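Local coordinates for protein yciO (Escherichia coli, PDB 1K7J), which is of unknown precise function but, like other SUA5-family proteins, may bind double-stranded RNA, at residues S79-N83 with V84-L88; E106-R109 with R110-Q113; E158-K161 with D162-K166. All blocks are in the same frame, centred on the assembly; numbering follows the deposited sequence.

Contact 1 of 3, residues S79-N83 with V84-L88; sequences SFVDN and VAFRL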
ATOM      1  N   SER A  79      -8.270 -11.431   2.807  1.00  8.43           N
ATOM      2  CA  SER A  79      -7.911 -11.674   4.200  1.00  8.86           C
ATOM      3  C   SER A  79      -9.110 -12.250   4.940  1.00  8.69           C
ATOM      4  O   SER A  79     -10.250 -12.113   4.490  1.00  8.65           O
ATOM      5  CB  SER A  79      -7.438 -10.381   4.880  1.00  9.15           C
ATOM      6  OG  SER A  79      -8.454  -9.396   4.902  1.00  9.47           O
ATOM      7  N   PHE A  80      -8.850 -12.915   6.062  1.00  9.28           N
ATOM      8  CA  PHE A  80      -9.918 -13.505   6.860  1.00  9.45           C
ATOM      9  C   PHE A  80     -10.471 -12.439   7.797  1.00  9.24           C
ATOM     10  O   PHE A  80      -9.772 -11.939   8.685  1.00  8.99           O
ATOM     11  CB  PHE A  80      -9.388 -14.700   7.651  1.00 10.03           C
ATOM     12  CG  PHE A  80      -9.039 -15.887   6.792  1.00 10.79           C
ATOM     13  CD1 PHE A  80     -10.034 -16.580   6.106  1.00 11.66           C
ATOM     14  CD2 PHE A  80      -7.721 -16.317   6.676  1.00 11.38           C
ATOM     15  CE1 PHE A  80      -9.718 -17.693   5.315  1.00 11.84           C
ATOM     16  CE2 PHE A  80      -7.395 -17.423   5.893  1.00 12.05           C
ATOM     17  CZ  PHE A  80      -8.393 -18.112   5.211  1.00 12.33           C
ATOM     18  N   VAL A  81     -11.736 -12.096   7.587  1.00  9.33           N
ATOM     19  CA  VAL A  81     -12.397 -11.060   8.367  1.00  9.64           C
ATOM     20  C   VAL A  81     -13.548 -11.607   9.207  1.00 10.38           C
ATOM     21  O   VAL A  81     -14.520 -12.128   8.665  1.00 11.10           O
ATOM     22  CB  VAL A  81     -12.946  -9.962   7.425  1.00  8.81           C
ATOM     23  CG1 VAL A  81     -13.594  -8.845   8.235  1.00  9.39           C
ATOM     24  CG2 VAL A  81     -11.818  -9.410   6.557  1.00  9.00           C
ATOM     25  N   ASP A  82     -13.435 -11.494  10.529  1.00 10.70           N
ATOM     26  CA  ASP A  82     -14.507 -11.961  11.401  1.00 12.00           C
ATOM     27  C   ASP A  82     -15.355 -10.774  11.843  1.00 12.63           C
ATOM     28  O   ASP A  82     -15.118  -9.646  11.411  1.00 11.97           O
ATOM     29  CB  ASP A  82     -13.961 -12.725  12.622  1.00 12.37           C
ATOM     30  CG  ASP A  82     -13.050 -11.885  13.503  1.00 13.74           C
ATOM     31  OD1 ASP A  82     -13.058 -10.638  13.400  1.00 13.35           O
ATOM     32  OD2 ASP A  82     -12.329 -12.491  14.327  1.00 14.77           O
ATOM     33  N   ASN A  83     -16.338 -11.025  12.699  1.00 13.40           N
ATOM     34  CA  ASN A  83     -17.233  -9.969  13.162  1.00 14.23           C
ATOM     35  C   ASN A  83     -16.535  -8.749  13.755  1.00 13.53           C
ATOM     36  O   ASN A  83     -16.834  -7.617  13.379  1.00 13.34           O
ATOM     37  CB  ASN A  83     -18.223 -10.523  14.191  1.00 16.21           C
ATOM     38  CG  ASN A  83     -19.234  -9.484  14.641  1.00 18.73           C
ATOM     39  OD1 ASN A  83     -20.089  -9.053  13.862  1.00 20.02           O
ATOM     40  ND2 ASN A  83     -19.135  -9.067  15.899  1.00 19.69           N
ATOM     41  N   VAL A  84     -15.617  -8.982  14.687  1.00 13.06           N
ATOM     42  CA  VAL A  84     -14.902  -7.887  15.332  1.00 13.02           C
ATOM     43  C   VAL A  84     -14.177  -7.014  14.312  1.00 12.33           C
ATOM     44  O   VAL A  84     -14.320  -5.787  14.320  1.00 12.61           O
ATOM     45  CB  VAL A  84     -13.890  -8.425  16.368  1.00 13.62           C
ATOM     46  CG1 VAL A  84     -12.989  -7.302  16.857  1.00 14.13           C
ATOM     47  CG2 VAL A  84     -14.637  -9.038  17.549  1.00 14.23           C
ATOM     48  N   ALA A  85     -13.414  -7.649  13.430  1.00 11.45           N
ATOM     49  CA  ALA A  85     -12.663  -6.926  12.410  1.00 11.36           C
ATOM     50  C   ALA A  85     -13.578  -6.185  11.439  1.00 11.54           C
ATOM     51  O   ALA A  85     -13.322  -5.033  11.089  1.00 10.92           O
ATOM     52  CB  ALA A  85     -11.767  -7.888  11.644  1.00 11.04           C
ATOM     53  N   PHE A  86     -14.642  -6.851  11.001  1.00 11.67           N
ATOM     54  CA  PHE A  86     -15.574  -6.246  10.060  1.00 12.37           C
ATOM     55  C   PHE A  86     -16.194  -4.964  10.597  1.00 12.98           C
ATOM     56  O   PHE A  86     -16.188  -3.933   9.922  1.00 13.11           O
ATOM     57  CB  PHE A  86     -16.692  -7.224   9.706  1.00 12.69           C
ATOM     58  CG  PHE A  86     -17.665  -6.680   8.703  1.00 14.07           C
ATOM     59  CD1 PHE A  86     -17.281  -6.488   7.379  1.00 14.24           C
ATOM     60  CD2 PHE A  86     -18.955  -6.327   9.087  1.00 14.97           C
ATOM     61  CE1 PHE A  86     -18.172  -5.950   6.448  1.00 15.30           C
ATOM     62  CE2 PHE A  86     -19.852  -5.790   8.165  1.00 15.49           C
ATOM     63  CZ  PHE A  86     -19.458  -5.602   6.845  1.00 15.33           C
ATOM     64  N   ARG A  87     -16.734  -5.030  11.809  1.00 13.76           N
ATOM     65  CA  ARG A  87     -17.371  -3.868  12.415  1.00 14.71           C
ATOM     66  C   ARG A  87     -16.410  -2.697  12.575  1.00 14.56           C
ATOM     67  O   ARG A  87     -16.776  -1.546  12.335  1.00 15.85           O
ATOM     68  CB  ARG A  87     -17.962  -4.241  13.774  1.00 16.74           C
ATOM     69  CG  ARG A  87     -19.053  -5.294  13.711  1.00 19.07           C
ATOM     70  CD  ARG A  87     -19.806  -5.339  15.028  1.00 21.30           C
ATOM     71  NE  ARG A  87     -20.447  -4.056  15.301  1.00 22.85           N
ATOM     72  CZ  ARG A  87     -20.879  -3.669  16.497  1.00 23.81           C
ATOM     73  NH1 ARG A  87     -20.740  -4.466  17.549  1.00 24.51           N
ATOM     74  NH2 ARG A  87     -21.447  -2.477  16.641  1.00 24.49           N
ATOM     75  N   LEU A  88     -15.178  -2.986  12.972  1.00 13.45           N
ATOM     76  CA  LEU A  88     -14.196  -1.926  13.147  1.00 13.20           C
ATOM     77  C   LEU A  88     -13.784  -1.299  11.821  1.00 13.25           C
ATOM     78  O   LEU A  88     -13.718  -0.075  11.697  1.00 14.30           O
ATOM     79  CB  LEU A  88     -12.965  -2.465  13.880  1.00 13.05           C
ATOM     80  CG  LEU A  88     -13.167  -2.688  15.382  1.00 12.87           C
ATOM     81  CD1 LEU A  88     -12.001  -3.478  15.960  1.00 13.37           C
ATOM     82  CD2 LEU A  88     -13.301  -1.334  16.076  1.00 13.75           C
TER
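Asp-82 reaches forward to the backbone N of Ala-85 and so forms the N-cap of helix 83-90, at the turn that brings the chain out of helix 72-78. Its CG stands between its own backbone N and carbonyl carbon (chi1 61°), which folds the carboxylate over the first turn. OD1 then takes the Ala-85 N-H at 3.0 Å, nearly in line with its C-O bond, and the N-H...O angle of 174° makes the bond almost straight. OD1 thus satisfies an amide that has no carbonyl of an earlier turn, while the carbonyl O of Asp-82 accepts from Phe-86 N at 2.9 Å in the first regular i to i+4 bond of the helix. The helix end would probably stabilise the negative charge, although OD2 lies close to the like-charged OD1 of Asp-190. An alanine here would remove the capping oxygen and would probably leave the Ala-85 amide without its mate at the start of the helix. Before the cap, Val-81 turns its CG1 toward the helix, where it packs against Phe-86 CB at 3.8 Å and comes in at the edge of the phenyl ring, near its plane. Asn-83 and Arg-87 run alongside each other in the same direction, their amide and guanidinium planes 37° apart, and Asn-83 ND2 lies 3.9 Å from Arg-87 CD.

Contact 2 of 3, residues E106-R109 with R110-Q113; sequences EVPR and RLLQ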
ATOM      1  N   GLU A 106      -5.870 -16.529  -1.526  1.00 13.13           N
ATOM      2  CA  GLU A 106      -5.798 -15.634  -2.679  1.00 13.17           C
ATOM      3  C   GLU A 106      -4.403 -15.022  -2.701  1.00 13.03           C
ATOM      4  O   GLU A 106      -3.921 -14.571  -3.741  1.00 13.55           O
ATOM      5  CB  GLU A 106      -6.820 -14.500  -2.543  1.00 13.44           C
ATOM      6  CG  GLU A 106      -8.270 -14.927  -2.632  1.00 13.76           C
ATOM      7  CD  GLU A 106      -8.778 -14.968  -4.060  1.00 14.67           C
ATOM      8  OE1 GLU A 106      -7.949 -14.944  -4.995  1.00 14.42           O
ATOM      9  OE2 GLU A 106     -10.013 -15.034  -4.242  1.00 15.09           O
ATOM     10  N   VAL A 107      -3.760 -15.020  -1.537  1.00 12.58           N
ATOM     11  CA  VAL A 107      -2.434 -14.435  -1.386  1.00 12.67           C
ATOM     12  C   VAL A 107      -1.284 -15.430  -1.465  1.00 13.34           C
ATOM     13  O   VAL A 107      -1.270 -16.428  -0.746  1.00 14.32           O
ATOM     14  CB  VAL A 107      -2.312 -13.711  -0.032  1.00 12.20           C
ATOM     15  CG1 VAL A 107      -1.025 -12.917   0.011  1.00 11.80           C
ATOM     16  CG2 VAL A 107      -3.523 -12.817   0.195  1.00 11.77           C
ATOM     17  N   PRO A 108      -0.300 -15.168  -2.343  1.00 13.93           N
ATOM     18  CA  PRO A 108       0.850 -16.069  -2.471  1.00 14.26           C
ATOM     19  C   PRO A 108       1.521 -16.221  -1.107  1.00 14.78           C
ATOM     20  O   PRO A 108       1.699 -15.241  -0.380  1.00 14.26           O
ATOM     21  CB  PRO A 108       1.741 -15.341  -3.471  1.00 14.40           C
ATOM     22  CG  PRO A 108       0.749 -14.662  -4.359  1.00 14.56           C
ATOM     23  CD  PRO A 108      -0.255 -14.109  -3.367  1.00 14.00           C
ATOM     24  N   ARG A 109       1.887 -17.450  -0.764  1.00 15.28           N
ATOM     25  CA  ARG A 109       2.523 -17.738   0.517  1.00 15.75           C
ATOM     26  C   ARG A 109       3.699 -16.816   0.834  1.00 15.06           C
ATOM     27  O   ARG A 109       3.851 -16.365   1.969  1.00 15.38           O
ATOM     28  CB  ARG A 109       2.994 -19.195   0.541  1.00 17.30           C
ATOM     29  CG  ARG A 109       3.620 -19.640   1.852  1.00 19.55           C
ATOM     30  CD  ARG A 109       4.130 -21.077   1.749  1.00 21.57           C
ATOM     31  NE  ARG A 109       4.818 -21.518   2.961  1.00 23.22           N
ATOM     32  CZ  ARG A 109       4.229 -21.691   4.142  1.00 24.23           C
ATOM     33  NH1 ARG A 109       2.928 -21.460   4.284  1.00 24.84           N
ATOM     34  NH2 ARG A 109       4.944 -22.093   5.187  1.00 24.45           N
ATOM     35  N   ARG A 110       4.525 -16.535  -0.171  1.00 14.50           N
ATOM     36  CA  ARG A 110       5.704 -15.684   0.011  1.00 14.06           C
ATOM     37  C   ARG A 110       5.409 -14.279   0.524  1.00 13.99           C
ATOM     38  O   ARG A 110       6.297 -13.612   1.060  1.00 14.12           O
ATOM     39  CB  ARG A 110       6.484 -15.585  -1.303  1.00 14.81           C
ATOM     40  CG  ARG A 110       5.658 -15.068  -2.469  1.00 15.31           C
ATOM     41  CD  ARG A 110       6.430 -15.134  -3.778  1.00 16.03           C
ATOM     42  NE  ARG A 110       5.538 -14.964  -4.922  1.00 17.00           N
ATOM     43  CZ  ARG A 110       5.018 -13.804  -5.309  1.00 17.25           C
ATOM     44  NH1 ARG A 110       5.304 -12.687  -4.652  1.00 17.35           N
ATOM     45  NH2 ARG A 110       4.187 -13.770  -6.342  1.00 17.81           N
ATOM     46  N   LEU A 111       4.169 -13.828   0.365  1.00 13.20           N
ATOM     47  CA  LEU A 111       3.789 -12.491   0.808  1.00 13.05           C
ATOM     48  C   LEU A 111       3.263 -12.458   2.240  1.00 13.16           C
ATOM     49  O   LEU A 111       3.080 -11.385   2.813  1.00 13.00           O
ATOM     50  CB  LEU A 111       2.738 -11.906  -0.137  1.00 12.93           C
ATOM     51  CG  LEU A 111       3.190 -11.751  -1.590  1.00 12.84           C
ATOM     52  CD1 LEU A 111       2.055 -11.163  -2.412  1.00 13.02           C
ATOM     53  CD2 LEU A 111       4.422 -10.863  -1.658  1.00 13.22           C
ATOM     54  N   LEU A 112       3.031 -13.632   2.817  1.00 13.33           N
ATOM     55  CA  LEU A 112       2.523 -13.717   4.180  1.00 13.83           C
ATOM     56  C   LEU A 112       3.661 -13.827   5.182  1.00 14.34           C
ATOM     57  O   LEU A 112       4.689 -14.447   4.901  1.00 14.66           O
ATOM     58  CB  LEU A 112       1.587 -14.919   4.317  1.00 13.53           C
ATOM     59  CG  LEU A 112       0.358 -14.914   3.402  1.00 13.46           C
ATOM     60  CD1 LEU A 112      -0.465 -16.171   3.639  1.00 14.51           C
ATOM     61  CD2 LEU A 112      -0.481 -13.668   3.661  1.00 13.50           C
ATOM     62  N   GLN A 113       3.474 -13.219   6.350  1.00 14.92           N
ATOM     63  CA  GLN A 113       4.493 -13.246   7.391  1.00 16.03           C
ATOM     64  C   GLN A 113       4.807 -14.703   7.710  1.00 16.64           C
ATOM     65  O   GLN A 113       3.913 -15.498   8.001  1.00 16.19           O
ATOM     66  CB  GLN A 113       3.994 -12.504   8.634  1.00 17.07           C
ATOM     67  CG  GLN A 113       5.104 -11.880   9.462  1.00 19.02           C
ATOM     68  CD  GLN A 113       5.877 -12.902  10.269  1.00 19.94           C
ATOM     69  OE1 GLN A 113       7.083 -12.764  10.477  1.00 20.95           O
ATOM     70  NE2 GLN A 113       5.182 -13.928  10.742  1.00 20.31           N
TER
HETATM   71  O   HOH W   1       5.854 -16.653   4.032  1.00 27.58           O
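Arg-110 doubles back over Pro-108, and its side chain can be followed along the proline ring. CB lies beside the carbonyl carbon of Arg-109, the residue just before it. From there CG takes the position between the backbone N and the carbonyl carbon (chi1 57°), which turns the chain back toward the proline, and Arg-110 CG comes 4.1 Å from Pro-108 CB. The chain then stays extended as far as NE, so that NE and CZ also pass that carbon. At the tip Pro-108 CB sits 3.9 Å above one face of the guanidinium plane of Arg-110, offset toward its rim, and NH2 reaches Pro-108 CG as well. The proline thus gives the flat cationic group an apolar surface to lie on, while NH2 finds its polar partner elsewhere, in the carbonyl O of Ile-44. The arginine side chain also touches Lys-47 and Met-50 of helix 47-57.

On the inner side Val-107 CG1 touches both leucines, 3.9 Å from Leu-111 CB and 3.8 Å from Leu-112 CD2; its side chain is crossed by that of Leu-111 at about a right angle. Leu-111 CD1 lies beside Pro-108 CD, and Leu-112 continues on to Ile-119 of strand 118-122.

Two backbone bonds draw the turn together. Leu-111 N donates to Pro-108 O at 2.9 Å and Leu-112 N to Arg-109 O at 3.0 Å. A water donates to both Arg-109 O and Leu-112 O and so links the two carbonyls. These successive i to i+3 bonds are characteristic of a short 3-10 turn, which here lies in the connection between strands 97-102 and 118-122.

Contact 3 of 3, residues E158-K161 with D162-K166; sequences EEIK and DRLEK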
ATOM      1  N   GLU A 158       9.641  15.020  -6.324  1.00 15.20           N
ATOM      2  CA  GLU A 158      10.908  15.367  -6.955  1.00 16.45           C
ATOM      3  C   GLU A 158      12.065  14.758  -6.165  1.00 15.97           C
ATOM      4  O   GLU A 158      13.060  14.320  -6.743  1.00 16.63           O
ATOM      5  CB  GLU A 158      11.062  16.887  -7.048  1.00 17.98           C
ATOM      6  CG  GLU A 158      10.243  17.519  -8.168  1.00 20.58           C
ATOM      7  CD  GLU A 158      10.568  16.934  -9.535  1.00 22.11           C
ATOM      8  OE1 GLU A 158      11.759  16.656  -9.799  1.00 22.85           O
ATOM      9  OE2 GLU A 158       9.638  16.761 -10.352  1.00 22.91           O
ATOM     10  N   GLU A 159      11.928  14.730  -4.841  1.00 16.04           N
ATOM     11  CA  GLU A 159      12.949  14.143  -3.980  1.00 16.38           C
ATOM     12  C   GLU A 159      12.970  12.642  -4.260  1.00 15.85           C
ATOM     13  O   GLU A 159      14.030  12.019  -4.313  1.00 16.00           O
ATOM     14  CB  GLU A 159      12.612  14.410  -2.507  1.00 18.21           C
ATOM     15  CG  GLU A 159      13.613  13.863  -1.485  1.00 20.30           C
ATOM     16  CD  GLU A 159      13.489  12.364  -1.257  1.00 21.76           C
ATOM     17  OE1 GLU A 159      12.351  11.878  -1.065  1.00 21.43           O
ATOM     18  OE2 GLU A 159      14.530  11.672  -1.255  1.00 21.83           O
ATOM     19  N   ILE A 160      11.785  12.068  -4.453  1.00 14.95           N
ATOM     20  CA  ILE A 160      11.663  10.645  -4.737  1.00 14.44           C
ATOM     21  C   ILE A 160      12.356  10.307  -6.057  1.00 14.37           C
ATOM     22  O   ILE A 160      13.046   9.292  -6.167  1.00 14.38           O
ATOM     23  CB  ILE A 160      10.174  10.227  -4.799  1.00 13.87           C
ATOM     24  CG1 ILE A 160       9.560  10.347  -3.398  1.00 13.61           C
ATOM     25  CG2 ILE A 160      10.045   8.808  -5.335  1.00 13.68           C
ATOM     26  CD1 ILE A 160       8.071  10.075  -3.343  1.00 13.43           C
ATOM     27  N   LYS A 161      12.174  11.169  -7.053  1.00 15.06           N
ATOM     28  CA  LYS A 161      12.795  10.969  -8.357  1.00 15.93           C
ATOM     29  C   LYS A 161      14.316  10.989  -8.210  1.00 16.57           C
ATOM     30  O   LYS A 161      15.013  10.140  -8.765  1.00 16.63           O
ATOM     31  CB  LYS A 161      12.338  12.067  -9.324  1.00 16.52           C
ATOM     32  CG  LYS A 161      12.883  11.949 -10.745  1.00 17.75           C
ATOM     33  CD  LYS A 161      12.231  12.994 -11.648  1.00 19.29           C
ATOM     34  CE  LYS A 161      12.698  12.889 -13.094  1.00 20.13           C
ATOM     35  NZ  LYS A 161      14.126  13.276 -13.266  1.00 21.11           N
ATOM     36  N   ASP A 162      14.830  11.952  -7.447  1.00 17.76           N
ATOM     37  CA  ASP A 162      16.274  12.058  -7.247  1.00 18.65           C
ATOM     38  C   ASP A 162      16.848  10.823  -6.564  1.00 18.63           C
ATOM     39  O   ASP A 162      17.948  10.376  -6.890  1.00 18.91           O
ATOM     40  CB  ASP A 162      16.623  13.289  -6.402  1.00 20.44           C
ATOM     41  CG  ASP A 162      16.283  14.597  -7.090  1.00 22.03           C
ATOM     42  OD1 ASP A 162      16.313  14.646  -8.339  1.00 22.57           O
ATOM     43  OD2 ASP A 162      16.001  15.585  -6.376  1.00 22.49           O
ATOM     44  N   ARG A 163      16.097  10.272  -5.617  1.00 17.72           N
ATOM     45  CA  ARG A 163      16.551   9.110  -4.868  1.00 17.69           C
ATOM     46  C   ARG A 163      16.343   7.744  -5.513  1.00 17.17           C
ATOM     47  O   ARG A 163      17.204   6.868  -5.394  1.00 17.71           O
ATOM     48  CB  ARG A 163      15.888   9.086  -3.484  1.00 18.45           C
ATOM     49  CG  ARG A 163      16.255   7.859  -2.648  1.00 19.34           C
ATOM     50  CD  ARG A 163      15.386   7.735  -1.400  1.00 20.17           C
ATOM     51  NE  ARG A 163      15.502   8.900  -0.527  1.00 21.38           N
ATOM     52  CZ  ARG A 163      16.619   9.267   0.094  1.00 22.67           C
ATOM     53  NH1 ARG A 163      17.734   8.560  -0.060  1.00 23.25           N
ATOM     54  NH2 ARG A 163      16.620  10.335   0.883  1.00 22.46           N
ATOM     55  N   LEU A 164      15.224   7.558  -6.205  1.00 16.59           N
ATOM     56  CA  LEU A 164      14.919   6.246  -6.768  1.00 16.02           C
ATOM     57  C   LEU A 164      14.718   6.075  -8.268  1.00 15.77           C
ATOM     58  O   LEU A 164      14.339   4.988  -8.703  1.00 15.49           O
ATOM     59  CB  LEU A 164      13.678   5.691  -6.062  1.00 16.30           C
ATOM     60  CG  LEU A 164      13.762   5.545  -4.542  1.00 15.92           C
ATOM     61  CD1 LEU A 164      12.382   5.224  -3.975  1.00 16.30           C
ATOM     62  CD2 LEU A 164      14.762   4.457  -4.192  1.00 16.62           C
ATOM     63  N   GLU A 165      14.974   7.101  -9.068  1.00 15.97           N
ATOM     64  CA  GLU A 165      14.743   6.946 -10.498  1.00 16.88           C
ATOM     65  C   GLU A 165      15.572   5.842 -11.156  1.00 16.35           C
ATOM     66  O   GLU A 165      15.249   5.399 -12.256  1.00 16.49           O
ATOM     67  CB  GLU A 165      14.946   8.276 -11.225  1.00 18.17           C
ATOM     68  CG  GLU A 165      16.374   8.742 -11.352  1.00 19.89           C
ATOM     69  CD  GLU A 165      16.451  10.106 -12.003  1.00 21.34           C
ATOM     70  OE1 GLU A 165      15.658  10.358 -12.935  1.00 21.88           O
ATOM     71  OE2 GLU A 165      17.300  10.925 -11.593  1.00 21.64           O
ATOM     72  N   LYS A 166      16.628   5.388 -10.486  1.00 16.67           N
ATOM     73  CA  LYS A 166      17.459   4.315 -11.032  1.00 16.87           C
ATOM     74  C   LYS A 166      17.028   2.954 -10.494  1.00 16.54           C
ATOM     75  O   LYS A 166      17.509   1.920 -10.959  1.00 16.67           O
ATOM     76  CB  LYS A 166      18.937   4.522 -10.674  1.00 18.16           C
ATOM     77  CG  LYS A 166      19.552   5.813 -11.171  1.00 19.75           C
ATOM     78  CD  LYS A 166      21.072   5.797 -11.015  1.00 21.23           C
ATOM     79  CE  LYS A 166      21.489   5.618  -9.561  1.00 22.23           C
ATOM     80  NZ  LYS A 166      22.975   5.577  -9.405  1.00 22.77           N
TER
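Helix 157-164 and the residue that follows it bear two i to i+4 salt bridges, Glu-159 with Arg-163 and Lys-161 with Glu-165. Glu-159 bends at chi2 (-77°), which swings its carboxylate along the helix, and OE2 meets Arg-163 NE at 3.0 Å. The hydrogen bond within this ion pair is weak, its N-H...O angle only 121°; the carboxylate and guanidinium planes stand 49° apart. Arg-163 NH2 lies 3.3 Å from Glu-159 OE2. Glu-154 adds a second, long and weak ion pair to Arg-163 NE.

Beneath these side chains runs the i to i+4 backbone bonding of an alpha-helix: Asp-162 N to Glu-158 O, Arg-163 N to Glu-159 O, Leu-164 N to Ile-160 O and Glu-165 N to Lys-161 O. The Leu-164 N to Ile-160 O bond is 2.8 Å long. On the other charged flank Glu-165 folds back over the Lys-161 carbonyl, with its CB 3.1 Å from Lys-161 O, and from there its extended chain carries OE1 to Lys-161 NZ, a weak bond of 3.3 Å. The Lys-161 side chain also touches Phe-4 of strand 3-6, and Glu-165 is joined through its backbone to Ser-2.

In the fold
Contacts 1, 2 and 3 follow in series along one chain, and all belong to the YrdC-like fold built round a mixed beta-sheet. Contact 1, at the start of helix 83-90, and contact 2, in the connection between strands 97-102 and 118-122, have centres about 19 Å apart; both have neighbours on helix 72-78, which Val-81 and Phe-86 touch in the first and Val-107 in the second. Contact 3, on helix 157-164, lies across the chain's centre from contact 1, with about 38 Å between their centres, and touches the outermost strand 3-6. Each is therefore a local element of one sheet-centred fold, contact 3 standing apart with its centre about 29 Å from that of contact 2.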